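Local atomic coordinates of Alr3699 protein (Nostoc sp., PDB entry 4XSO), a protein that has the two-domain GT-B fold of the glycosyltransferase families, with a parallel sheet in each domain, and pairs with a second copy of itself. Residues A[24-29]-A[51-56]; A[110-115]-A[148-153]; A[132-137]-A[216-221]; A[327-332]-A[340-345]. All coordinates share one frame; numbering follows the deposited sequence.

Contact 1 (A[24-29]-A[51-56])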
loop_
_atom_site.group_PDB
_atom_site.type_symbol
_atom_site.label_atom_id
_atom_site.label_comp_id
_atom_site.label_asym_id
_atom_site.label_seq_id
_atom_site.Cartn_x
_atom_site.Cartn_y
_atom_site.Cartn_z
ATOM N N CYS A 24 26.183 4.620 3.757
ATOM C CA CYS A 24 26.427 3.169 3.714
ATOM C C CYS A 24 25.854 2.571 2.404
ATOM O O CYS A 24 26.470 1.705 1.795
ATOM C CB CYS A 24 25.873 2.456 4.960
ATOM S SG CYS A 24 26.275 0.688 5.100
ATOM N N LEU A 25 24.691 3.065 1.971
ATOM C CA LEU A 25 24.060 2.587 0.743
ATOM C C LEU A 25 24.923 2.890 -0.497
ATOM O O LEU A 25 24.978 2.076 -1.407
ATOM C CB LEU A 25 22.649 3.180 0.647
ATOM C CG LEU A 25 21.809 2.738 -0.593
ATOM C CD1 LEU A 25 21.559 1.254 -0.542
ATOM C CD2 LEU A 25 20.471 3.482 -0.689
ATOM N N ILE A 26 25.683 3.987 -0.497
ATOM C CA ILE A 26 26.643 4.239 -1.608
ATOM C C ILE A 26 27.544 3.011 -1.809
ATOM O O ILE A 26 27.691 2.460 -2.923
ATOM C CB ILE A 26 27.548 5.489 -1.357
ATOM C CG1 ILE A 26 26.728 6.779 -1.196
ATOM C CG2 ILE A 26 28.586 5.655 -2.464
ATOM C CD1 ILE A 26 25.670 6.968 -2.233
ATOM N N ASP A 27 28.152 2.610 -0.693
ATOM C CA ASP A 27 29.089 1.497 -0.604
ATOM C C ASP A 27 28.437 0.155 -0.897
ATOM O O ASP A 27 29.005 -0.715 -1.628
ATOM C CB ASP A 27 29.752 1.476 0.811
ATOM C CG ASP A 27 30.714 2.683 1.040
ATOM O OD1 ASP A 27 31.377 3.131 0.064
ATOM O OD2 ASP A 27 30.755 3.230 2.164
ATOM N N ILE A 28 27.213 -0.022 -0.415
ATOM C CA ILE A 28 26.490 -1.299 -0.698
ATOM C C ILE A 28 26.135 -1.419 -2.198
ATOM O O ILE A 28 26.323 -2.448 -2.784
ATOM C CB ILE A 28 25.229 -1.382 0.167
ATOM C CG1 ILE A 28 25.552 -1.509 1.655
ATOM C CG2 ILE A 28 24.382 -2.551 -0.232
ATOM C CD1 ILE A 28 24.409 -1.022 2.531
ATOM N N ALA A 29 25.711 -0.308 -2.800
ATOM C CA ALA A 29 25.244 -0.238 -4.161
ATOM C C ALA A 29 26.314 -0.209 -5.282
ATOM O O ALA A 29 26.074 -0.710 -6.409
ATOM C CB ALA A 29 24.338 0.958 -4.281
ATOM N N GLU A 51 24.576 10.277 -8.139
ATOM C CA GLU A 51 24.980 10.598 -9.499
ATOM C C GLU A 51 26.504 10.759 -9.613
ATOM O O GLU A 51 27.158 10.153 -10.498
ATOM C CB GLU A 51 24.259 11.874 -9.949
ATOM C CG GLU A 51 22.769 11.682 -10.233
ATOM C CD GLU A 51 22.015 13.000 -10.323
ATOM O OE1 GLU A 51 22.578 14.060 -9.956
ATOM O OE2 GLU A 51 20.836 12.973 -10.683
ATOM N N GLN A 52 27.102 11.442 -8.652
ATOM C CA GLN A 52 28.567 11.579 -8.639
ATOM C C GLN A 52 29.260 10.228 -8.615
ATOM O O GLN A 52 30.414 10.115 -8.989
ATOM C CB GLN A 52 29.031 12.388 -7.417
ATOM C CG GLN A 52 28.508 13.853 -7.419
ATOM C CD GLN A 52 29.019 14.674 -6.242
ATOM O OE1 GLN A 52 29.600 14.124 -5.306
ATOM N NE2 GLN A 52 28.789 16.000 -6.281
ATOM N N HIS A 53 28.585 9.212 -8.099
ATOM C CA HIS A 53 29.169 7.886 -8.026
ATOM C C HIS A 53 28.653 6.970 -9.137
ATOM O O HIS A 53 28.880 5.792 -9.068
ATOM C CB HIS A 53 28.897 7.268 -6.642
ATOM C CG HIS A 53 29.782 7.795 -5.549
ATOM N ND1 HIS A 53 29.409 8.838 -4.719
ATOM C CD2 HIS A 53 31.008 7.399 -5.129
ATOM C CE1 HIS A 53 30.362 9.054 -3.830
ATOM N NE2 HIS A 53 31.350 8.203 -4.066
ATOM N N HIS A 54 27.984 7.516 -10.158
ATOM C CA HIS A 54 27.419 6.756 -11.285
ATOM C C HIS A 54 26.358 5.707 -10.869
ATOM O O HIS A 54 26.141 4.711 -11.570
ATOM C CB HIS A 54 28.504 6.144 -12.216
ATOM C CG HIS A 54 29.540 7.136 -12.636
ATOM N ND1 HIS A 54 29.286 8.121 -13.565
ATOM C CD2 HIS A 54 30.802 7.353 -12.188
ATOM C CE1 HIS A 54 30.339 8.906 -13.672
ATOM N NE2 HIS A 54 31.277 8.456 -12.850
ATOM N N ILE A 55 25.655 5.981 -9.771
ATOM C CA ILE A 55 24.635 5.070 -9.317
ATOM C C ILE A 55 23.317 5.612 -9.817
ATOM O O ILE A 55 22.919 6.692 -9.449
ATOM C CB ILE A 55 24.656 4.896 -7.816
ATOM C CG1 ILE A 55 25.962 4.289 -7.406
ATOM C CG2 ILE A 55 23.563 3.910 -7.333
ATOM C CD1 ILE A 55 26.179 4.365 -5.926
ATOM N N PRO A 56 22.587 4.795 -10.605
ATOM C CA PRO A 56 21.343 5.302 -11.105
ATOM C C PRO A 56 20.416 5.642 -9.937
ATOM O O PRO A 56 20.331 4.872 -8.957
ATOM C CB PRO A 56 20.797 4.188 -11.961
ATOM C CG PRO A 56 21.976 3.342 -12.317
ATOM C CD PRO A 56 22.900 3.450 -11.110
#

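Contact 2 (A[110-115]-A[148-153])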
loop_
_atom_site.group_PDB
_atom_site.type_symbol
_atom_site.label_atom_id
_atom_site.label_comp_id
_atom_site.label_asym_id
_atom_site.label_seq_id
_atom_site.Cartn_x
_atom_site.Cartn_y
_atom_site.Cartn_z
ATOM N N VAL A 110 6.743 0.801 1.952
ATOM C CA VAL A 110 6.454 0.808 0.543
ATOM C C VAL A 110 7.055 -0.399 -0.140
ATOM O O VAL A 110 6.448 -1.008 -1.008
ATOM C CB VAL A 110 6.993 2.122 -0.105
ATOM C CG1 VAL A 110 6.922 2.065 -1.625
ATOM C CG2 VAL A 110 6.286 3.337 0.457
ATOM N N GLY A 111 8.277 -0.748 0.215
ATOM C CA GLY A 111 8.915 -1.895 -0.435
ATOM C C GLY A 111 8.188 -3.207 -0.154
ATOM O O GLY A 111 8.163 -4.104 -0.980
ATOM N N ALA A 112 7.608 -3.330 1.038
ATOM C CA ALA A 112 6.809 -4.532 1.415
ATOM C C ALA A 112 5.564 -4.703 0.552
ATOM O O ALA A 112 5.250 -5.785 0.018
ATOM C CB ALA A 112 6.418 -4.480 2.914
ATOM N N ILE A 113 4.864 -3.600 0.358
ATOM C CA ILE A 113 3.696 -3.577 -0.547
ATOM C C ILE A 113 4.105 -3.895 -1.953
ATOM O O ILE A 113 3.481 -4.742 -2.604
ATOM C CB ILE A 113 3.003 -2.221 -0.557
ATOM C CG1 ILE A 113 2.444 -1.985 0.825
ATOM C CG2 ILE A 113 1.944 -2.131 -1.652
ATOM C CD1 ILE A 113 2.000 -0.555 1.062
ATOM N N ALA A 114 5.171 -3.258 -2.421
ATOM C CA ALA A 114 5.641 -3.495 -3.775
ATOM C C ALA A 114 6.116 -4.891 -3.953
ATOM O O ALA A 114 6.060 -5.474 -5.081
ATOM C CB ALA A 114 6.808 -2.549 -4.130
ATOM N N SER A 115 6.671 -5.437 -2.869
ATOM C CA SER A 115 7.253 -6.768 -2.952
ATOM C C SER A 115 6.188 -7.836 -3.313
ATOM O O SER A 115 6.419 -8.737 -4.202
ATOM C CB SER A 115 7.941 -7.142 -1.638
ATOM O OG SER A 115 8.384 -8.498 -1.653
ATOM N N ASN A 148 8.491 -8.928 9.239
ATOM C CA ASN A 148 8.281 -10.294 9.617
ATOM C C ASN A 148 7.509 -11.039 8.566
ATOM O O ASN A 148 7.758 -12.213 8.292
ATOM C CB ASN A 148 7.498 -10.417 10.967
ATOM C CG ASN A 148 8.330 -10.000 12.141
ATOM O OD1 ASN A 148 9.535 -9.826 11.998
ATOM N ND2 ASN A 148 7.711 -9.864 13.315
ATOM N N ARG A 149 6.567 -10.377 7.956
ATOM C CA ARG A 149 5.742 -11.101 6.987
ATOM C C ARG A 149 6.330 -11.124 5.552
ATOM O O ARG A 149 6.079 -12.083 4.786
ATOM C CB ARG A 149 4.334 -10.532 6.926
ATOM C CG ARG A 149 3.416 -11.319 5.974
ATOM C CD ARG A 149 1.901 -11.067 6.158
ATOM N NE ARG A 149 1.093 -12.130 5.504
ATOM C CZ ARG A 149 -0.242 -12.121 5.373
ATOM N NH1 ARG A 149 -0.983 -11.121 5.866
ATOM N NH2 ARG A 149 -0.849 -13.144 4.760
ATOM N N PHE A 150 6.983 -10.054 5.153
ATOM C CA PHE A 150 7.345 -9.953 3.709
ATOM C C PHE A 150 8.803 -10.019 3.416
ATOM O O PHE A 150 9.205 -10.211 2.253
ATOM C CB PHE A 150 6.826 -8.649 3.144
ATOM C CG PHE A 150 5.338 -8.565 3.167
ATOM C CD1 PHE A 150 4.610 -9.290 2.251
ATOM C CD2 PHE A 150 4.684 -7.922 4.206
ATOM C CE1 PHE A 150 3.218 -9.294 2.315
ATOM C CE2 PHE A 150 3.301 -7.935 4.291
ATOM C CZ PHE A 150 2.564 -8.606 3.328
ATOM N N ALA A 151 9.617 -9.731 4.416
ATOM C CA ALA A 151 11.082 -9.674 4.143
ATOM C C ALA A 151 11.689 -11.053 4.164
ATOM O O ALA A 151 11.438 -11.787 5.055
ATOM C CB ALA A 151 11.739 -8.794 5.202
ATOM N N SER A 152 12.487 -11.413 3.155
ATOM C CA SER A 152 13.211 -12.624 3.162
ATOM C C SER A 152 14.385 -12.594 4.120
ATOM O O SER A 152 14.902 -13.630 4.471
ATOM C CB SER A 152 13.761 -12.921 1.745
ATOM O OG SER A 152 12.694 -13.256 0.914
ATOM N N LEU A 153 14.855 -11.397 4.464
ATOM C CA LEU A 153 16.077 -11.244 5.194
ATOM C C LEU A 153 16.066 -9.823 5.797
ATOM O O LEU A 153 15.648 -8.883 5.157
ATOM C CB LEU A 153 17.240 -11.402 4.213
ATOM C CG LEU A 153 18.548 -10.862 4.738
ATOM C CD1 LEU A 153 19.094 -11.835 5.772
ATOM C CD2 LEU A 153 19.507 -10.686 3.556
HETATM O O HOH W 1 7.585 -10.205 0.035
#

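Contact 3 (A[132-137]-A[216-221])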
loop_
_atom_site.group_PDB
_atom_site.type_symbol
_atom_site.label_atom_id
_atom_site.label_comp_id
_atom_site.label_asym_id
_atom_site.label_seq_id
_atom_site.Cartn_x
_atom_site.Cartn_y
_atom_site.Cartn_z
ATOM N N PRO A 132 11.359 2.503 21.158
ATOM C CA PRO A 132 10.169 3.315 21.398
ATOM C C PRO A 132 10.459 4.702 21.969
ATOM O O PRO A 132 9.542 5.485 22.091
ATOM C CB PRO A 132 9.325 2.477 22.395
ATOM C CG PRO A 132 10.073 1.227 22.658
ATOM C CD PRO A 132 11.460 1.362 22.085
ATOM N N GLU A 133 11.707 5.011 22.312
ATOM C CA GLU A 133 12.084 6.384 22.670
ATOM C C GLU A 133 12.293 7.291 21.465
ATOM O O GLU A 133 12.163 8.507 21.588
ATOM C CB GLU A 133 13.327 6.371 23.539
ATOM C CG GLU A 133 13.731 7.753 24.028
ATOM C CD GLU A 133 12.755 8.369 25.080
ATOM O OE1 GLU A 133 11.707 7.729 25.436
ATOM O OE2 GLU A 133 13.076 9.508 25.540
ATOM N N HIS A 134 12.631 6.719 20.301
ATOM C CA HIS A 134 12.913 7.522 19.115
ATOM C C HIS A 134 11.987 7.268 17.912
ATOM O O HIS A 134 12.107 7.922 16.906
ATOM C CB HIS A 134 14.379 7.337 18.758
ATOM C CG HIS A 134 15.310 7.750 19.857
ATOM N ND1 HIS A 134 16.055 6.847 20.586
ATOM C CD2 HIS A 134 15.580 8.970 20.383
ATOM C CE1 HIS A 134 16.760 7.488 21.495
ATOM N NE2 HIS A 134 16.490 8.777 21.397
ATOM N N PHE A 135 11.047 6.338 18.029
ATOM C CA PHE A 135 10.118 6.058 16.972
ATOM C C PHE A 135 8.791 5.792 17.627
ATOM O O PHE A 135 8.740 5.156 18.667
ATOM C CB PHE A 135 10.580 4.815 16.182
ATOM C CG PHE A 135 11.880 5.029 15.441
ATOM C CD1 PHE A 135 11.927 5.875 14.350
ATOM C CD2 PHE A 135 13.049 4.440 15.872
ATOM C CE1 PHE A 135 13.116 6.103 13.684
ATOM C CE2 PHE A 135 14.235 4.664 15.231
ATOM C CZ PHE A 135 14.281 5.487 14.126
ATOM N N SER A 136 7.707 6.222 17.003
ATOM C CA SER A 136 6.403 6.011 17.599
ATOM C C SER A 136 6.122 4.550 17.542
ATOM O O SER A 136 6.623 3.844 16.663
ATOM C CB SER A 136 5.313 6.770 16.842
ATOM O OG SER A 136 5.077 6.200 15.570
ATOM N N GLN A 137 5.274 4.084 18.452
ATOM C CA GLN A 137 4.930 2.671 18.520
ATOM C C GLN A 137 4.262 2.240 17.222
ATOM O O GLN A 137 4.528 1.151 16.712
ATOM C CB GLN A 137 4.004 2.400 19.706
ATOM C CG GLN A 137 4.731 2.153 21.018
ATOM C CD GLN A 137 5.292 0.748 21.118
ATOM O OE1 GLN A 137 5.538 0.092 20.105
ATOM N NE2 GLN A 137 5.498 0.279 22.343
ATOM N N SER A 216 25.206 18.895 17.640
ATOM C CA SER A 216 23.871 18.437 18.044
ATOM C C SER A 216 23.845 17.950 19.514
ATOM O O SER A 216 24.867 17.524 20.052
ATOM C CB SER A 216 23.400 17.393 17.054
ATOM O OG SER A 216 22.161 16.920 17.449
ATOM N N PRO A 217 22.952 18.113 20.347
ATOM C CA PRO A 217 23.071 17.711 21.770
ATOM C C PRO A 217 23.249 16.209 21.930
ATOM O O PRO A 217 23.971 15.763 22.813
ATOM C CB PRO A 217 21.732 18.138 22.408
ATOM C CG PRO A 217 21.089 19.070 21.424
ATOM C CD PRO A 217 21.737 18.919 20.074
ATOM N N TRP A 218 22.605 15.444 21.051
ATOM C CA TRP A 218 22.709 13.983 21.083
ATOM C C TRP A 218 24.182 13.575 20.843
ATOM O O TRP A 218 24.610 12.538 21.367
ATOM C CB TRP A 218 21.832 13.309 20.000
ATOM C CG TRP A 218 20.336 13.296 20.213
ATOM C CD1 TRP A 218 19.613 13.997 21.139
ATOM C CD2 TRP A 218 19.368 12.560 19.417
ATOM N NE1 TRP A 218 18.264 13.725 20.989
ATOM C CE2 TRP A 218 18.088 12.848 19.942
ATOM C CE3 TRP A 218 19.465 11.674 18.314
ATOM C CZ2 TRP A 218 16.907 12.276 19.402
ATOM C CZ3 TRP A 218 18.287 11.111 17.777
ATOM C CH2 TRP A 218 17.034 11.416 18.323
ATOM N N LYS A 219 24.919 14.362 20.043
ATOM C CA LYS A 219 26.322 14.044 19.743
ATOM C C LYS A 219 27.326 14.403 20.840
ATOM O O LYS A 219 28.497 13.992 20.768
ATOM C CB LYS A 219 26.747 14.613 18.398
ATOM C CG LYS A 219 25.912 14.043 17.227
ATOM C CD LYS A 219 26.213 12.560 17.045
ATOM C CE LYS A 219 25.469 11.899 15.905
ATOM N NZ LYS A 219 26.331 11.922 14.687
ATOM N N GLY A 220 26.900 15.187 21.828
ATOM C CA GLY A 220 27.654 15.339 23.075
ATOM C C GLY A 220 28.949 16.142 23.083
ATOM O O GLY A 220 29.846 15.922 23.898
ATOM N N GLN A 221 29.047 17.130 22.237
ATOM C CA GLN A 221 30.231 18.002 22.277
ATOM C C GLN A 221 30.394 18.684 23.630
ATOM O O GLN A 221 31.510 18.897 24.055
ATOM C CB GLN A 221 30.150 19.087 21.191
ATOM C CG GLN A 221 30.483 18.595 19.791
ATOM C CD GLN A 221 29.264 18.081 19.038
ATOM O OE1 GLN A 221 28.155 18.052 19.574
ATOM N NE2 GLN A 221 29.470 17.668 17.784
#

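Contact 4 (A[327-332]-A[340-345])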
loop_
_atom_site.group_PDB
_atom_site.type_symbol
_atom_site.label_atom_id
_atom_site.label_comp_id
_atom_site.label_asym_id
_atom_site.label_seq_id
_atom_site.Cartn_x
_atom_site.Cartn_y
_atom_site.Cartn_z
ATOM N N ASN A 327 41.701 -1.980 22.159
ATOM C CA ASN A 327 41.747 -1.274 20.836
ATOM C C ASN A 327 40.983 0.030 20.892
ATOM O O ASN A 327 40.614 0.610 19.895
ATOM C CB ASN A 327 41.218 -2.203 19.766
ATOM C CG ASN A 327 39.915 -2.866 20.196
ATOM O OD1 ASN A 327 39.047 -2.232 20.833
ATOM N ND2 ASN A 327 39.837 -4.183 19.981
ATOM N N GLY A 328 40.750 0.487 22.104
ATOM C CA GLY A 328 40.090 1.748 22.387
ATOM C C GLY A 328 39.638 1.811 23.866
ATOM O O GLY A 328 39.959 0.947 24.658
ATOM N N PHE A 329 38.843 2.806 24.186
ATOM C CA PHE A 329 38.315 3.026 25.534
ATOM C C PHE A 329 36.847 3.290 25.453
ATOM O O PHE A 329 36.342 3.881 24.474
ATOM C CB PHE A 329 38.971 4.200 26.208
ATOM C CG PHE A 329 40.472 4.110 26.250
ATOM C CD1 PHE A 329 41.107 3.411 27.225
ATOM C CD2 PHE A 329 41.226 4.733 25.265
ATOM C CE1 PHE A 329 42.478 3.335 27.284
ATOM C CE2 PHE A 329 42.588 4.630 25.278
ATOM C CZ PHE A 329 43.213 3.950 26.290
ATOM N N LEU A 330 36.160 2.887 26.512
ATOM C CA LEU A 330 34.720 3.038 26.576
ATOM C C LEU A 330 34.431 3.709 27.890
ATOM O O LEU A 330 34.986 3.321 28.871
ATOM C CB LEU A 330 33.982 1.721 26.540
ATOM C CG LEU A 330 34.092 0.933 25.246
ATOM C CD1 LEU A 330 33.460 -0.448 25.447
ATOM C CD2 LEU A 330 33.452 1.724 24.128
ATOM N N THR A 331 33.561 4.699 27.888
ATOM C CA THR A 331 33.143 5.385 29.113
ATOM C C THR A 331 31.637 5.565 29.164
ATOM O O THR A 331 30.964 5.627 28.137
ATOM C CB THR A 331 33.747 6.794 29.153
ATOM O OG1 THR A 331 33.311 7.505 27.992
ATOM C CG2 THR A 331 35.238 6.720 29.144
ATOM N N THR A 332 31.117 5.720 30.378
ATOM C CA THR A 332 29.694 5.855 30.581
ATOM C C THR A 332 29.137 7.061 29.891
ATOM O O THR A 332 29.596 8.132 30.132
ATOM C CB THR A 332 29.430 6.058 32.069
ATOM O OG1 THR A 332 30.041 4.979 32.799
ATOM C CG2 THR A 332 27.941 6.141 32.331
ATOM N N ALA A 340 37.625 12.482 31.071
ATOM C CA ALA A 340 38.869 13.194 31.381
ATOM C C ALA A 340 39.921 12.228 31.889
ATOM O O ALA A 340 41.145 12.341 31.586
ATOM C CB ALA A 340 38.639 14.309 32.397
ATOM N N ASN A 341 39.482 11.272 32.668
ATOM C CA ASN A 341 40.401 10.268 33.160
ATOM C C ASN A 341 41.058 9.502 32.014
ATOM O O ASN A 341 42.278 9.244 32.040
ATOM C CB ASN A 341 39.665 9.266 34.021
ATOM C CG ASN A 341 39.272 9.829 35.377
ATOM O OD1 ASN A 341 39.760 10.857 35.832
ATOM N ND2 ASN A 341 38.435 9.105 36.050
ATOM N N ILE A 342 40.271 9.168 30.989
ATOM C CA ILE A 342 40.858 8.543 29.788
ATOM C C ILE A 342 41.847 9.435 29.135
ATOM O O ILE A 342 42.934 9.002 28.726
ATOM C CB ILE A 342 39.771 8.143 28.760
ATOM C CG1 ILE A 342 38.890 7.040 29.336
ATOM C CG2 ILE A 342 40.408 7.665 27.460
ATOM C CD1 ILE A 342 39.690 5.865 29.950
ATOM N N ILE A 343 41.473 10.694 28.960
ATOM C CA ILE A 343 42.372 11.645 28.254
ATOM C C ILE A 343 43.709 11.744 29.005
ATOM O O ILE A 343 44.793 11.633 28.431
ATOM C CB ILE A 343 41.732 13.047 28.164
ATOM C CG1 ILE A 343 40.529 12.986 27.238
ATOM C CG2 ILE A 343 42.750 14.061 27.696
ATOM C CD1 ILE A 343 39.774 14.314 27.162
ATOM N N ASN A 344 43.611 11.896 30.320
ATOM C CA ASN A 344 44.786 11.916 31.166
ATOM C C ASN A 344 45.604 10.594 31.111
ATOM O O ASN A 344 46.829 10.627 31.128
ATOM C CB ASN A 344 44.387 12.266 32.599
ATOM C CG ASN A 344 44.224 13.771 32.805
ATOM O OD1 ASN A 344 45.111 14.537 32.487
ATOM N ND2 ASN A 344 43.096 14.195 33.326
ATOM N N THR A 345 44.926 9.447 31.048
ATOM C CA THR A 345 45.614 8.194 30.890
ATOM C C THR A 345 46.390 8.189 29.606
ATOM O O THR A 345 47.509 7.682 29.579
ATOM C CB THR A 345 44.631 7.047 30.838
ATOM O OG1 THR A 345 44.065 6.919 32.135
ATOM C CG2 THR A 345 45.308 5.764 30.437
#

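Contact 1 (A[24-29]-A[51-56])
His53, whose ring receives a methyl of Ile26, is tied back by ND1 to Leu49 O of the helix 45-52 that precedes it; in the same turn, His54 N bonds to Glu51 O at 2.8 Å. This bond and that from Ile55 N to Leu50 O form a Schellman motif that ends helix 45-52, with His54 at positive phi as the C-prime residue. The chain then leads through Pro56 toward strand 57-59. Ile26 CG2 stands over the His53 ring almost exactly on its normal, 4° off and 3.9 Å from the centroid. This is a CH-pi contact, and all five ring atoms lie at nearly equal distances from the methyl. Ile26 sends CG2 anti to the backbone N (chi1 of CG1 -60°), and the two side chains meet at about a right angle. Next to this pair, Ile55 CD1 rests against helix 20-29: it lies 3.9 Å from Ile26 O, 4.4 Å from Ile26 CG2 and 4.2 Å from Ala29 CB. Helices 20-29 and 45-52 are the first two crossover helices of the N-terminal, Rossmann-like domain. They follow strands 9-13 and 36-40; Ala29 also touches Phe11, Ile55 touches Val38, and Leu50 packs on both isoleucines. Asp27 OD1 stays 6.5 Å from His53 NE2, too far for a salt bridge, though its charge might slightly stabilise a protonated ring. Across the contact the cohesion is therefore dispersive, with the imidazole offering its flat face and the ND1 bond to Leu49 O probably helping to fix the rotation of the ring.

Contact 2 (A[110-115]-A[148-153])
Ala112 and Phe150 join two successive helices, 105-118 and 137-150, of the Rossmann-like N-terminal domain; strand 122-126 lies between them in the chain and Leu122 touches both Ser115 and Phe150. The apolar part is small. Ala112 CB sits 4.1 Å from Phe150 CD2 and 4.2 Å from Phe150 CB, while Ala112 O lies over a face of the ring. Phe150 puts its CG anti to its own carbonyl carbon (chi1 -64°), which swings the ring toward the neighbouring helix. Arg149 CG, 3.8 Å above the plane of the Phe150 ring, packs near its rim. Aromatic contacts extend the patch into the dimer interface: the ring meets Phe116 of its own chain, and Phe116 and Phe150 of the second subunit also pack against it. Ile113 touches Ile113 of that subunit. The polar part is carried by water, since Ser115 OG and Phe150 O are 4.3 Å apart. Ser115 OG is also bonded to Arg120 O. One water donates a hydrogen bond to each side, 2.5 Å from Ser115 OG and 2.7 Å from Phe150 O, and its oxygen lies in the plane of the Phe150 ring, at the edge.

Contact 3 (A[132-137]-A[216-221])
His134 and Trp218 meet from two loops whose backbones stay well apart, 11.9 Å between His134 CA and Trp218 CA; the tryptophan stands in a type I turn from Pro217 to Gly220, closed by Gly220 N to Pro217 O at 3.1 Å. Between the two segments only these side chains meet, and just 75 Å² of surface is buried. Both extend toward the opposite loop, sliding past each other in opposite directions. His134 CD2 comes within 3.5 Å of Trp218 CH2 and 3.7 Å of Trp218 CZ2, so the CZ2-CH2 side of the indole's six-membered ring does the touching. His134 NE2 is slightly farther, 4.0 Å from Trp218 CZ2. The ring planes lie at 65° with centroids 4.9 Å apart, an oblique aromatic pair. On the histidine, Glu133 CG packs 3.9 Å above the ring plane, toward its rim.

The pair spans the cleft between the two Rossmann-like domains of the GT-B fold. Residues 132-137 belong to the N-terminal domain, between strand 122-126 and helix 137-150; residues 216-221 belong to the C-terminal domain, between strand 207-212 and helix 221-228. Both loops end in N-caps, Ser136 with a capping side chain and Gly220 with a positive phi of 73°. Trp218 O is bonded to Thr291 OG1, and Trp218 also shares a backbone bond with Thr291, which fastens the tryptophan loop to its own domain.

Contact 4 (A[327-332]-A[340-345])
Ile342 drops from helix 336-348 onto Phe329 and Thr331 of strand 329-331, and this is the tight part of the contact. Its branches divide the work. Ile342 CG2 lies over one face of the Phe329 ring, 3.8 Å from Phe329 CD2 and 4.1 Å from the ring centroid, 27° off the normal, a CH-pi contact leaning to one side. Ile342 CD1 approaches Phe329 CD1 at 3.9 Å, so both methyls stand on the same side of the ring plane, CG2 toward the CD2 side and CD1 toward the CD1 side. Ile342 CG1 meets Thr331 CG2 at 3.7 Å. Thr331 carries OG1 between its backbone N and carbonyl carbon (chi1 59°), which turns CG2 to the helix and lets OG1 make a weak hydrogen bond to Ala312 O.

Phe329 and Thr331 lie on the same face of an edge strand, the last in the parallel sheet of the C-terminal Rossmann-like domain of the GT-B fold. Val310 and Ala312 of neighbouring strand 310-313 bond to its backbone. Leu330 points the other way. Ile356 of helix 350-368 touches Phe329, and Val311 of the sheet touches both Thr331 and Ile342.

One turn along the helix the packing is looser: the side chain of Thr345 comes no nearer than 4.9 Å to the strand. Its hydroxyl turns back instead, OG1 donating to Asn341 O at 2.9 Å from 36° above the carbonyl plane. Thr345 N reaches Asn341 O at 2.8 Å from the opposite face, so this carbonyl accepts twice. The side chain of Asn341 lies on the exposed side of the helix.

Overall arrangement
Contacts 1 and 2 both lie in the N-terminal domain, their centres about 23 Å apart, and involve helices flanking its seven-stranded parallel sheet. Contact 4 belongs to the six-stranded sheet of the other domain, its centre about 36 Å from that of contact 1 and about 43 Å from that of contact 2. Of the four, only contact 3 joins the domains, its centre about 27 Å from those of contacts 1 and 2 and about 23 Å from that of contact 4. Along the chain contact 1 closes first, contacts 2 and 3 interleave, and contact 4 comes last. Helix 137-150 links the loop of contact 3 to contact 2, which is also where the second subunit packs. Three contacts thus lie within single domains, and one small contact joins the two.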